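Local coordinates for uncharacterized protein (Ruminococcus gnavus, PDB 4HYZ) that is of unknown function but belongs to the DUF3887 family and probably has an NTF2-like fold, with helices packed on an antiparallel sheet, at residues Ile24-Lys36 with Leu47-Glu60. Sequence-based numbering, arbitrary orientation.
Sequences IEIAQSKDYESWK and LTEESYDSYLKILE
Tyr-52 reaches from helix 49-60 into the bend between helix 24-28 and helix 32-36, where its hydroxyl donates a short hydrogen bond to the carbonyl of Ala-27 (OH to O 2.6 Å). With CG anti to the backbone N (chi1 178°), the ring extends toward the bend, with the carbonyl of Lys-30, whose positive phi turns the chain away from the helical path, at its edge and near the ring plane.

Tyr-52 joins Trp-35 and Tyr-32 in an aromatic cluster. Trp-35 makes an offset stack with it, the six-membered ring and the Tyr-52 ring having centroids 4.7 Å apart; CD1 of Tyr-52 lies over the indole face, offset toward the rim. Tyr-32 packs obliquely, its CD1 3.6 Å from Tyr-52 CB, and Glu-49 CA sits over the centre of the Tyr-32 ring in a CH-pi contact (3.8 Å to the centroid). An alanine in place of Tyr-52 would probably leave the Ala-27 carbonyl without this donor and open a gap beside the Trp-35 face.

Aliphatic contacts continue to both ends: Leu-47 CD1 lies against Lys-36 CG (3.8 Å), Leu-56 CD1 against Lys-30 CB, and Leu-59 CD2 against Gln-28 CG. The extended Lys-30 chain then runs on to a long salt bridge between two exposed residues, NZ to Glu-60 OE2 3.4 Å.

Helix 49-60 crosses helix segments 24-28 and 32-36 steeply, at 91° and 104° respectively. On the sheet side, Phe-112 of strand 109-113 meets Trp-35 edge-to-face, while Gln-28 NE2 bonds to Tyr-92 OH of strand 81-92 and Tyr-55 OH to Tyr-99 OH of strand 95-103, joining the helices to the sheet.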
loop_
_atom_site.group_PDB
_atom_site.type_symbol
_atom_site.label_atom_id
_atom_site.label_comp_id
_atom_site.label_asym_id
_atom_site.label_seq_id
_atom_site.Cartn_x
_atom_site.Cartn_y
_atom_site.Cartn_z
ATOM N N ILE A 24 3.201 -0.441 24.134
ATOM C CA ILE A 24 3.784 0.904 24.271
ATOM C C ILE A 24 3.588 1.368 25.727
ATOM O O ILE A 24 4.491 1.985 26.282
ATOM C CB ILE A 24 3.243 1.910 23.228
ATOM C CG1 ILE A 24 3.805 1.556 21.840
ATOM C CG2 ILE A 24 3.560 3.380 23.613
ATOM C CD1 ILE A 24 2.965 2.106 20.688
ATOM N N GLU A 25 2.451 1.018 26.356
ATOM C CA GLU A 25 2.216 1.337 27.770
ATOM C C GLU A 25 3.223 0.610 28.653
ATOM O O GLU A 25 3.706 1.186 29.605
ATOM C CB GLU A 25 0.798 0.971 28.203
ATOM C CG GLU A 25 -0.276 1.881 27.631
ATOM C CD GLU A 25 -1.675 1.284 27.640
ATOM O OE1 GLU A 25 -1.840 0.079 27.953
ATOM O OE2 GLU A 25 -2.603 2.011 27.232
ATOM N N ILE A 26 3.568 -0.637 28.330
ATOM C CA ILE A 26 4.569 -1.409 29.093
ATOM C C ILE A 26 5.945 -0.740 28.895
ATOM O O ILE A 26 6.693 -0.634 29.854
ATOM C CB ILE A 26 4.557 -2.925 28.723
ATOM C CG1 ILE A 26 3.240 -3.632 29.214
ATOM C CG2 ILE A 26 5.779 -3.645 29.297
ATOM C CD1 ILE A 26 2.741 -4.901 28.162
ATOM N N ALA A 27 6.271 -0.268 27.670
ATOM C CA ALA A 27 7.531 0.453 27.414
ATOM C C ALA A 27 7.591 1.759 28.225
ATOM O O ALA A 27 8.618 2.044 28.833
ATOM C CB ALA A 27 7.681 0.759 25.929
ATOM N N GLN A 28 6.470 2.505 28.292
ATOM C CA GLN A 28 6.418 3.762 29.062
ATOM C C GLN A 28 6.482 3.543 30.580
ATOM O O GLN A 28 6.789 4.489 31.299
ATOM C CB GLN A 28 5.158 4.580 28.734
ATOM C CG GLN A 28 5.135 5.151 27.313
ATOM C CD GLN A 28 3.762 5.641 26.909
ATOM O OE1 GLN A 28 2.724 5.409 27.571
ATOM N NE2 GLN A 28 3.718 6.316 25.795
ATOM N N SER A 29 6.173 2.326 31.079
ATOM C CA SER A 29 6.162 2.021 32.514
ATOM C C SER A 29 7.557 2.049 33.143
ATOM O O SER A 29 7.671 2.140 34.370
ATOM C CB SER A 29 5.518 0.659 32.752
ATOM O OG SER A 29 6.376 -0.393 32.343
ATOM N N LYS A 30 8.615 1.971 32.302
ATOM C CA LYS A 30 10.048 1.974 32.681
ATOM C C LYS A 30 10.453 0.630 33.321
ATOM O O LYS A 30 11.578 0.496 33.798
ATOM C CB LYS A 30 10.447 3.172 33.590
ATOM C CG LYS A 30 10.051 4.540 33.029
ATOM C CD LYS A 30 10.602 5.701 33.845
ATOM C CE LYS A 30 9.827 6.958 33.525
ATOM N NZ LYS A 30 10.369 8.170 34.202
ATOM N N ASP A 31 9.557 -0.375 33.286
ATOM C CA ASP A 31 9.830 -1.724 33.795
ATOM C C ASP A 31 10.468 -2.532 32.655
ATOM O O ASP A 31 9.759 -3.098 31.814
ATOM C CB ASP A 31 8.535 -2.381 34.322
ATOM C CG ASP A 31 8.706 -3.715 35.008
ATOM O OD1 ASP A 31 9.708 -4.403 34.733
ATOM O OD2 ASP A 31 7.826 -4.093 35.786
ATOM N N TYR A 32 11.813 -2.560 32.630
ATOM C CA TYR A 32 12.608 -3.238 31.609
ATOM C C TYR A 32 12.249 -4.732 31.460
ATOM O O TYR A 32 12.091 -5.206 30.337
ATOM C CB TYR A 32 14.120 -3.087 31.898
ATOM C CG TYR A 32 14.985 -3.928 30.988
ATOM C CD1 TYR A 32 14.947 -3.759 29.605
ATOM C CD2 TYR A 32 15.786 -4.940 31.499
ATOM C CE1 TYR A 32 15.695 -4.572 28.754
ATOM C CE2 TYR A 32 16.563 -5.739 30.662
ATOM C CZ TYR A 32 16.502 -5.565 29.288
ATOM O OH TYR A 32 17.263 -6.359 28.472
ATOM N N GLU A 33 12.157 -5.465 32.582
ATOM C CA GLU A 33 11.866 -6.894 32.562
ATOM C C GLU A 33 10.462 -7.199 32.008
ATOM O O GLU A 33 10.334 -8.195 31.285
ATOM C CB GLU A 33 12.077 -7.539 33.955
ATOM C CG GLU A 33 13.535 -7.503 34.422
ATOM C CD GLU A 33 14.592 -8.237 33.604
ATOM O OE1 GLU A 33 14.231 -9.140 32.815
ATOM O OE2 GLU A 33 15.793 -7.944 33.798
ATOM N N SER A 34 9.432 -6.334 32.281
ATOM C CA SER A 34 8.094 -6.559 31.715
ATOM C C SER A 34 8.118 -6.314 30.221
ATOM O O SER A 34 7.509 -7.073 29.475
ATOM C CB SER A 34 7.042 -5.692 32.372
ATOM O OG SER A 34 6.908 -6.091 33.724
ATOM N N TRP A 35 8.863 -5.273 29.787
ATOM C CA TRP A 35 8.983 -4.915 28.381
ATOM C C TRP A 35 9.712 -6.018 27.645
ATOM O O TRP A 35 9.195 -6.493 26.636
ATOM C CB TRP A 35 9.674 -3.555 28.227
ATOM C CG TRP A 35 9.907 -3.138 26.800
ATOM C CD1 TRP A 35 8.996 -2.603 25.934
ATOM C CD2 TRP A 35 11.156 -3.184 26.091
ATOM N NE1 TRP A 35 9.602 -2.304 24.737
ATOM C CE2 TRP A 35 10.933 -2.632 24.812
ATOM C CE3 TRP A 35 12.447 -3.635 26.421
ATOM C CZ2 TRP A 35 11.950 -2.515 23.858
ATOM C CZ3 TRP A 35 13.459 -3.493 25.486
ATOM C CH2 TRP A 35 13.207 -2.950 24.221
ATOM N N LYS A 36 10.847 -6.501 28.196
ATOM C CA LYS A 36 11.622 -7.615 27.614
ATOM C C LYS A 36 10.746 -8.882 27.437
ATOM O O LYS A 36 10.836 -9.543 26.404
ATOM C CB LYS A 36 12.834 -7.929 28.499
ATOM C CG LYS A 36 13.779 -8.997 27.953
ATOM C CD LYS A 36 15.154 -8.971 28.650
ATOM C CE LYS A 36 15.233 -9.845 29.876
ATOM N NZ LYS A 36 15.309 -11.295 29.551
ATOM N N LEU A 47 18.201 -8.472 23.764
ATOM C CA LEU A 47 17.908 -7.135 24.293
ATOM C C LEU A 47 18.839 -6.759 25.429
ATOM O O LEU A 47 19.304 -7.631 26.178
ATOM C CB LEU A 47 16.446 -7.047 24.796
ATOM C CG LEU A 47 15.323 -7.415 23.829
ATOM C CD1 LEU A 47 14.024 -7.418 24.542
ATOM C CD2 LEU A 47 15.278 -6.493 22.621
ATOM N N THR A 48 19.071 -5.443 25.588
ATOM C CA THR A 48 19.884 -4.906 26.681
ATOM C C THR A 48 19.115 -3.832 27.450
ATOM O O THR A 48 18.291 -3.130 26.859
ATOM C CB THR A 48 21.224 -4.345 26.175
ATOM O OG1 THR A 48 20.994 -3.182 25.386
ATOM C CG2 THR A 48 22.056 -5.378 25.397
ATOM N N GLU A 49 19.421 -3.671 28.753
ATOM C CA GLU A 49 18.799 -2.631 29.567
ATOM C C GLU A 49 19.326 -1.259 29.143
ATOM O O GLU A 49 18.565 -0.294 29.137
ATOM C CB GLU A 49 19.028 -2.868 31.060
ATOM C CG GLU A 49 18.109 -2.015 31.913
ATOM C CD GLU A 49 17.952 -2.407 33.365
ATOM O OE1 GLU A 49 18.603 -3.381 33.808
ATOM O OE2 GLU A 49 17.154 -1.740 34.060
ATOM N N GLU A 50 20.615 -1.180 28.753
ATOM C CA GLU A 50 21.254 0.053 28.279
ATOM C C GLU A 50 20.481 0.624 27.063
ATOM O O GLU A 50 20.125 1.802 27.075
ATOM C CB GLU A 50 22.742 -0.179 27.940
ATOM N N SER A 51 20.164 -0.216 26.068
ATOM C CA SER A 51 19.401 0.211 24.881
ATOM C C SER A 51 17.974 0.697 25.258
ATOM O O SER A 51 17.499 1.700 24.706
ATOM C CB SER A 51 19.322 -0.920 23.862
ATOM O OG SER A 51 18.624 -0.531 22.689
ATOM N N TYR A 52 17.311 0.001 26.209
ATOM C CA TYR A 52 15.991 0.375 26.727
ATOM C C TYR A 52 16.076 1.715 27.490
ATOM O O TYR A 52 15.200 2.558 27.326
ATOM C CB TYR A 52 15.427 -0.736 27.634
ATOM C CG TYR A 52 14.078 -0.415 28.248
ATOM C CD1 TYR A 52 12.930 -0.338 27.461
ATOM C CD2 TYR A 52 13.947 -0.208 29.619
ATOM C CE1 TYR A 52 11.684 -0.056 28.026
ATOM C CE2 TYR A 52 12.703 0.069 30.193
ATOM C CZ TYR A 52 11.577 0.143 29.393
ATOM O OH TYR A 52 10.356 0.424 29.945
ATOM N N ASP A 53 17.136 1.921 28.288
ATOM C CA ASP A 53 17.337 3.167 29.047
ATOM C C ASP A 53 17.603 4.362 28.107
ATOM O O ASP A 53 17.217 5.482 28.438
ATOM C CB ASP A 53 18.460 3.021 30.079
ATOM C CG ASP A 53 18.167 2.019 31.188
ATOM O OD1 ASP A 53 16.966 1.706 31.421
ATOM O OD2 ASP A 53 19.130 1.533 31.818
ATOM N N SER A 54 18.211 4.119 26.928
ATOM C CA SER A 54 18.429 5.153 25.910
ATOM C C SER A 54 17.068 5.595 25.357
ATOM O O SER A 54 16.829 6.792 25.183
ATOM C CB SER A 54 19.335 4.641 24.793
ATOM O OG SER A 54 20.647 4.410 25.279
ATOM N N TYR A 55 16.156 4.630 25.157
ATOM C CA TYR A 55 14.790 4.913 24.722
ATOM C C TYR A 55 14.049 5.745 25.812
ATOM O O TYR A 55 13.355 6.708 25.481
ATOM C CB TYR A 55 14.027 3.612 24.383
ATOM C CG TYR A 55 12.528 3.739 24.540
ATOM C CD1 TYR A 55 11.759 4.407 23.587
ATOM C CD2 TYR A 55 11.874 3.215 25.658
ATOM C CE1 TYR A 55 10.378 4.554 23.745
ATOM C CE2 TYR A 55 10.496 3.366 25.830
ATOM C CZ TYR A 55 9.749 4.016 24.862
ATOM O OH TYR A 55 8.393 4.150 25.033
ATOM N N LEU A 56 14.216 5.377 27.093
ATOM C CA LEU A 56 13.579 6.073 28.215
ATOM C C LEU A 56 14.053 7.526 28.302
ATOM O O LEU A 56 13.239 8.403 28.584
ATOM C CB LEU A 56 13.817 5.353 29.551
ATOM C CG LEU A 56 13.196 3.942 29.742
ATOM C CD1 LEU A 56 13.444 3.458 31.161
ATOM C CD2 LEU A 56 11.681 3.917 29.432
ATOM N N LYS A 57 15.354 7.780 28.022
ATOM C CA LYS A 57 15.953 9.121 27.988
ATOM C C LYS A 57 15.240 10.002 26.931
ATOM O O LYS A 57 14.821 11.114 27.243
ATOM C CB LYS A 57 17.469 9.042 27.686
ATOM C CG LYS A 57 18.367 8.899 28.907
ATOM N N ILE A 58 15.057 9.469 25.709
ATOM C CA ILE A 58 14.381 10.156 24.599
ATOM C C ILE A 58 12.881 10.306 24.928
ATOM O O ILE A 58 12.306 11.365 24.667
ATOM C CB ILE A 58 14.631 9.420 23.233
ATOM C CG1 ILE A 58 16.139 9.424 22.883
ATOM C CG2 ILE A 58 13.834 10.053 22.091
ATOM C CD1 ILE A 58 16.604 8.241 22.038
ATOM N N LEU A 59 12.265 9.255 25.512
ATOM C CA LEU A 59 10.853 9.233 25.911
ATOM C C LEU A 59 10.538 10.345 26.914
ATOM O O LEU A 59 9.532 11.037 26.729
ATOM C CB LEU A 59 10.436 7.857 26.490
ATOM C CG LEU A 59 9.001 7.753 27.073
ATOM C CD1 LEU A 59 7.946 7.905 25.985
ATOM C CD2 LEU A 59 8.807 6.457 27.842
ATOM N N GLU A 60 11.388 10.523 27.963
ATOM C CA GLU A 60 11.194 11.543 29.002
ATOM C C GLU A 60 11.089 12.962 28.407
ATOM O O GLU A 60 10.339 13.779 28.930
ATOM C CB GLU A 60 12.322 11.499 30.048
ATOM C CG GLU A 60 11.939 10.893 31.394
ATOM C CD GLU A 60 12.237 9.409 31.570
ATOM O OE1 GLU A 60 11.568 8.576 30.909
ATOM O OE2 GLU A 60 13.119 9.080 32.401
#